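Local atomic coordinates of KLLA0E08119p (Kluyveromyces lactis, PDB entry 3VA7), a protein that probably catalyses the ATP- and biotin-dependent carboxylation of urea to urea-1-carboxylate, the chain comprising the urea carboxylase part of a longer multifunctional enzyme. Residues Asn233-Gly245 with Ala251-Lys265. Sequence-based numbering, arbitrary orientation.
Sequences NARHVEIQMMGDG and AIGERDCSLQRRNQK
The Arg-255 guanidinium receives acceptors of the opposing strand at its edge, in plane: NE gives Glu-238 OE2 a 3.1 Å salt bridge on the anti lone pair, the carboxylate standing 86° to the guanidinium, while NH1 (2.9 Å) and NH2 both bond Gln-240 OE1; NH1 also reaches Thr-329. Arg-235 binds Asp-256 side-on, NE and NH2 (2.9 Å) sharing OD2 with the two planes nearly coplanar; NH2 also bonds the Pro-273 carbonyl. Glu-238 OE1 sits at the His-236 ring edge, accepting in plane from NE2; Cys-257 CB approaches the same ring obliquely, 3.4 Å from His-236 CD2. With chi1 67° setting CG between backbone N and carbonyl carbon, the extended Glu-238 side chain also brings OE1 to 3.6 Å from Lys-265 NZ, a salt bridge; this lysine also pairs with Glu-325. A leucine in place of Arg-255 would probably leave Glu-238 OE2 and Gln-240 OE1 without these donors and the amide freer to turn. Antiparallel backbone bonds, such as Glu-238 N to Arg-255 O (2.8 Å), build this hairpin of the ATP-grasp region in the biotin carboxylase domain. Strand 299-307 pairs along 235-244, helix 277-293 covers Val-237 and Ile-239, and helix 337-345 packs on Gln-240 and Met-242.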
loop_
_atom_site.group_PDB
_atom_site.type_symbol
_atom_site.label_atom_id
_atom_site.label_comp_id
_atom_site.label_asym_id
_atom_site.label_seq_id
_atom_site.Cartn_x
_atom_site.Cartn_y
_atom_site.Cartn_z
ATOM N N ASN A 233 34.439 32.567 9.433
ATOM C CA ASN A 233 33.226 31.905 8.897
ATOM C C ASN A 233 33.436 31.180 7.556
ATOM O O ASN A 233 33.247 31.729 6.465
ATOM C CB ASN A 233 32.017 32.854 8.866
ATOM C CG ASN A 233 31.097 32.657 10.084
ATOM O OD1 ASN A 233 29.872 32.441 9.944
ATOM N ND2 ASN A 233 31.696 32.690 11.288
ATOM N N ALA A 234 33.796 29.914 7.696
ATOM C CA ALA A 234 34.577 29.178 6.704
ATOM C C ALA A 234 33.766 28.527 5.584
ATOM O O ALA A 234 32.776 27.841 5.839
ATOM C CB ALA A 234 35.466 28.094 7.441
ATOM N N ARG A 235 34.234 28.720 4.352
ATOM C CA ARG A 235 33.704 28.012 3.181
ATOM C C ARG A 235 34.500 26.736 2.838
ATOM O O ARG A 235 35.575 26.488 3.399
ATOM C CB ARG A 235 33.573 28.965 1.999
ATOM C CG ARG A 235 32.428 29.932 2.213
ATOM C CD ARG A 235 32.420 31.012 1.188
ATOM N NE ARG A 235 32.350 30.469 -0.165
ATOM C CZ ARG A 235 32.504 31.196 -1.275
ATOM N NH1 ARG A 235 32.738 32.502 -1.199
ATOM N NH2 ARG A 235 32.429 30.625 -2.477
ATOM N N HIS A 236 33.944 25.905 1.957
ATOM C CA HIS A 236 34.599 24.658 1.525
ATOM C C HIS A 236 34.687 24.698 -0.004
ATOM O O HIS A 236 33.675 24.493 -0.698
ATOM C CB HIS A 236 33.781 23.483 2.034
ATOM C CG HIS A 236 34.274 22.135 1.618
ATOM N ND1 HIS A 236 34.604 21.158 2.539
ATOM C CD2 HIS A 236 34.405 21.560 0.392
ATOM C CE1 HIS A 236 34.954 20.052 1.897
ATOM N NE2 HIS A 236 34.840 20.270 0.594
ATOM N N VAL A 237 35.865 25.034 -0.534
ATOM C CA VAL A 237 36.013 25.124 -1.970
ATOM C C VAL A 237 36.954 24.013 -2.334
ATOM O O VAL A 237 38.021 23.889 -1.736
ATOM C CB VAL A 237 36.560 26.453 -2.424
ATOM C CG1 VAL A 237 36.593 26.502 -3.929
ATOM C CG2 VAL A 237 35.700 27.599 -1.891
ATOM N N GLU A 238 36.559 23.155 -3.265
ATOM C CA GLU A 238 37.415 22.052 -3.603
ATOM C C GLU A 238 37.716 22.107 -5.085
ATOM O O GLU A 238 36.948 22.696 -5.880
ATOM C CB GLU A 238 36.775 20.739 -3.170
ATOM C CG GLU A 238 35.495 20.368 -3.959
ATOM C CD GLU A 238 34.694 19.256 -3.310
ATOM O OE1 GLU A 238 34.939 18.891 -2.125
ATOM O OE2 GLU A 238 33.795 18.742 -4.002
ATOM N N ILE A 239 38.846 21.517 -5.460
ATOM C CA ILE A 239 39.236 21.469 -6.845
ATOM C C ILE A 239 39.166 20.045 -7.327
ATOM O O ILE A 239 39.680 19.137 -6.697
ATOM C CB ILE A 239 40.647 22.052 -7.072
ATOM C CG1 ILE A 239 40.704 23.539 -6.703
ATOM C CG2 ILE A 239 41.086 21.875 -8.571
ATOM C CD1 ILE A 239 40.313 24.447 -7.869
ATOM N N GLN A 240 38.504 19.839 -8.444
ATOM C CA GLN A 240 38.472 18.523 -9.062
ATOM C C GLN A 240 39.668 18.426 -9.972
ATOM O O GLN A 240 39.822 19.239 -10.903
ATOM C CB GLN A 240 37.205 18.357 -9.895
ATOM C CG GLN A 240 37.215 17.151 -10.779
ATOM C CD GLN A 240 37.005 15.875 -9.995
ATOM O OE1 GLN A 240 35.963 15.677 -9.360
ATOM N NE2 GLN A 240 38.006 15.022 -9.999
ATOM N N MET A 241 40.507 17.425 -9.733
ATOM C CA MET A 241 41.709 17.296 -10.508
ATOM C C MET A 241 41.792 15.930 -11.170
ATOM O O MET A 241 41.233 14.940 -10.683
ATOM C CB MET A 241 42.915 17.665 -9.627
ATOM C CG MET A 241 44.219 16.959 -9.899
ATOM S SD MET A 241 44.562 15.793 -8.572
ATOM C CE MET A 241 44.991 14.428 -9.649
ATOM N N MET A 242 42.470 15.885 -12.300
ATOM C CA MET A 242 42.753 14.638 -12.981
ATOM C C MET A 242 44.292 14.460 -13.106
ATOM O O MET A 242 45.029 15.421 -13.401
ATOM C CB MET A 242 42.064 14.694 -14.338
ATOM C CG MET A 242 41.404 13.387 -14.872
ATOM S SD MET A 242 40.160 12.418 -13.942
ATOM C CE MET A 242 39.217 13.721 -13.188
ATOM N N GLY A 243 44.781 13.253 -12.820
ATOM C CA GLY A 243 46.204 12.940 -12.964
ATOM C C GLY A 243 46.412 11.740 -13.869
ATOM O O GLY A 243 45.581 10.826 -13.897
ATOM N N ASP A 244 47.510 11.705 -14.615
ATOM C CA ASP A 244 47.648 10.613 -15.573
ATOM C C ASP A 244 48.510 9.482 -15.043
ATOM O O ASP A 244 48.735 8.451 -15.725
ATOM C CB ASP A 244 48.174 11.126 -16.880
ATOM C CG ASP A 244 49.640 11.473 -16.812
ATOM O OD1 ASP A 244 50.253 11.393 -15.729
ATOM O OD2 ASP A 244 50.176 11.833 -17.856
ATOM N N GLY A 245 48.986 9.651 -13.821
ATOM C CA GLY A 245 49.754 8.601 -13.189
ATOM C C GLY A 245 51.218 8.660 -13.583
ATOM O O GLY A 245 51.988 7.744 -13.265
ATOM N N ALA A 251 43.580 20.737 -13.552
ATOM C CA ALA A 251 42.504 21.166 -12.644
ATOM C C ALA A 251 41.280 21.396 -13.514
ATOM O O ALA A 251 41.317 22.144 -14.527
ATOM C CB ALA A 251 42.870 22.372 -11.862
ATOM N N ILE A 252 40.204 20.701 -13.171
ATOM C CA ILE A 252 39.067 20.647 -14.067
ATOM C C ILE A 252 38.073 21.747 -13.690
ATOM O O ILE A 252 37.413 22.287 -14.575
ATOM C CB ILE A 252 38.497 19.192 -14.131
ATOM C CG1 ILE A 252 39.592 18.285 -14.737
ATOM C CG2 ILE A 252 37.190 19.114 -14.892
ATOM C CD1 ILE A 252 39.124 17.134 -15.640
ATOM N N GLY A 253 38.062 22.141 -12.410
ATOM C CA GLY A 253 37.216 23.207 -11.911
ATOM C C GLY A 253 37.096 23.145 -10.393
ATOM O O GLY A 253 37.679 22.255 -9.732
ATOM N N GLU A 254 36.354 24.091 -9.818
ATOM C CA GLU A 254 36.155 24.108 -8.375
ATOM C C GLU A 254 34.681 24.065 -8.033
ATOM O O GLU A 254 33.813 24.511 -8.808
ATOM C CB GLU A 254 36.797 25.345 -7.717
ATOM C CG GLU A 254 35.914 26.582 -7.682
ATOM C CD GLU A 254 35.719 27.197 -9.057
ATOM O OE1 GLU A 254 36.301 26.693 -10.063
ATOM O OE2 GLU A 254 34.989 28.210 -9.131
ATOM N N ARG A 255 34.411 23.536 -6.854
ATOM C CA ARG A 255 33.059 23.375 -6.408
ATOM C C ARG A 255 33.065 23.921 -5.016
ATOM O O ARG A 255 34.043 23.768 -4.289
ATOM C CB ARG A 255 32.650 21.896 -6.386
ATOM C CG ARG A 255 32.761 21.232 -7.732
ATOM C CD ARG A 255 32.354 19.762 -7.722
ATOM N NE ARG A 255 33.276 18.879 -7.016
ATOM C CZ ARG A 255 34.029 17.946 -7.599
ATOM N NH1 ARG A 255 33.983 17.738 -8.927
ATOM N NH2 ARG A 255 34.831 17.192 -6.846
ATOM N N ASP A 256 31.956 24.558 -4.655
ATOM C CA ASP A 256 31.687 24.956 -3.302
ATOM C C ASP A 256 30.744 23.933 -2.633
ATOM O O ASP A 256 29.693 23.596 -3.160
ATOM C CB ASP A 256 31.064 26.319 -3.364
ATOM C CG ASP A 256 30.866 26.915 -2.037
ATOM O OD1 ASP A 256 30.126 26.347 -1.182
ATOM O OD2 ASP A 256 31.457 27.988 -1.857
ATOM N N CYS A 257 31.128 23.467 -1.449
ATOM C CA CYS A 257 30.447 22.406 -0.751
ATOM C C CYS A 257 30.229 22.831 0.674
ATOM O O CYS A 257 30.174 22.017 1.605
ATOM C CB CYS A 257 31.273 21.121 -0.824
ATOM S SG CYS A 257 31.547 20.491 -2.543
ATOM N N SER A 258 30.061 24.133 0.837
ATOM C CA SER A 258 29.802 24.736 2.148
ATOM C C SER A 258 28.506 24.270 2.836
ATOM O O SER A 258 28.478 24.187 4.061
ATOM C CB SER A 258 29.834 26.257 2.027
ATOM O OG SER A 258 30.822 26.680 1.090
ATOM N N LEU A 259 27.440 23.956 2.081
ATOM C CA LEU A 259 26.146 23.661 2.727
ATOM C C LEU A 259 26.119 22.251 3.307
ATOM O O LEU A 259 25.620 21.304 2.697
ATOM C CB LEU A 259 24.957 23.947 1.778
ATOM C CG LEU A 259 24.747 25.429 1.373
ATOM C CD1 LEU A 259 23.751 25.604 0.251
ATOM C CD2 LEU A 259 24.352 26.319 2.565
ATOM N N GLN A 260 26.707 22.132 4.487
ATOM C CA GLN A 260 26.895 20.866 5.185
ATOM C C GLN A 260 26.149 20.897 6.533
ATOM O O GLN A 260 26.091 21.925 7.192
ATOM C CB GLN A 260 28.374 20.668 5.478
ATOM C CG GLN A 260 29.273 20.446 4.268
ATOM C CD GLN A 260 30.774 20.383 4.630
ATOM O OE1 GLN A 260 31.171 19.806 5.667
ATOM N NE2 GLN A 260 31.603 20.972 3.779
ATOM N N ARG A 261 25.608 19.759 6.947
ATOM C CA ARG A 261 24.915 19.645 8.196
ATOM C C ARG A 261 25.696 18.669 9.055
ATOM O O ARG A 261 25.894 17.513 8.651
ATOM C CB ARG A 261 23.499 19.144 7.963
ATOM C CG ARG A 261 22.695 18.977 9.216
ATOM C CD ARG A 261 21.454 18.128 8.992
ATOM N NE ARG A 261 21.735 16.688 8.982
ATOM C CZ ARG A 261 22.004 15.939 10.057
ATOM N NH1 ARG A 261 22.252 14.640 9.904
ATOM N NH2 ARG A 261 22.043 16.461 11.287
ATOM N N ARG A 262 26.143 19.128 10.236
ATOM C CA ARG A 262 27.026 18.337 11.096
ATOM C C ARG A 262 28.042 17.656 10.184
ATOM O O ARG A 262 28.294 16.450 10.277
ATOM C CB ARG A 262 26.247 17.304 11.928
ATOM C CG ARG A 262 25.518 17.838 13.204
ATOM C CD ARG A 262 25.744 16.917 14.443
ATOM N NE ARG A 262 25.436 15.485 14.204
ATOM C CZ ARG A 262 25.828 14.464 14.993
ATOM N NH1 ARG A 262 26.549 14.699 16.093
ATOM N NH2 ARG A 262 25.496 13.198 14.691
ATOM N N ASN A 263 28.575 18.456 9.258
ATOM C CA ASN A 263 29.592 18.004 8.309
ATOM C C ASN A 263 29.160 17.075 7.125
ATOM O O ASN A 263 30.011 16.529 6.407
ATOM C CB ASN A 263 30.781 17.401 9.084
ATOM C CG ASN A 263 31.805 18.454 9.466
ATOM O OD1 ASN A 263 31.580 19.260 10.379
ATOM N ND2 ASN A 263 32.925 18.481 8.741
ATOM N N GLN A 264 27.864 16.890 6.905
ATOM C CA GLN A 264 27.458 16.002 5.833
ATOM C C GLN A 264 26.859 16.829 4.689
ATOM O O GLN A 264 25.876 17.561 4.877
ATOM C CB GLN A 264 26.504 14.954 6.368
ATOM C CG GLN A 264 27.049 14.188 7.566
ATOM C CD GLN A 264 25.958 13.442 8.308
ATOM O OE1 GLN A 264 25.370 12.502 7.772
ATOM N NE2 GLN A 264 25.670 13.856 9.549
ATOM N N LYS A 265 27.472 16.752 3.507
ATOM C CA LYS A 265 27.109 17.671 2.432
ATOM C C LYS A 265 25.669 17.436 1.980
ATOM O O LYS A 265 25.218 16.286 2.022
ATOM C CB LYS A 265 28.116 17.559 1.304
ATOM C CG LYS A 265 29.534 17.719 1.834
ATOM C CD LYS A 265 30.531 18.026 0.723
ATOM C CE LYS A 265 31.213 16.786 0.268
ATOM N NZ LYS A 265 32.615 17.066 -0.138
#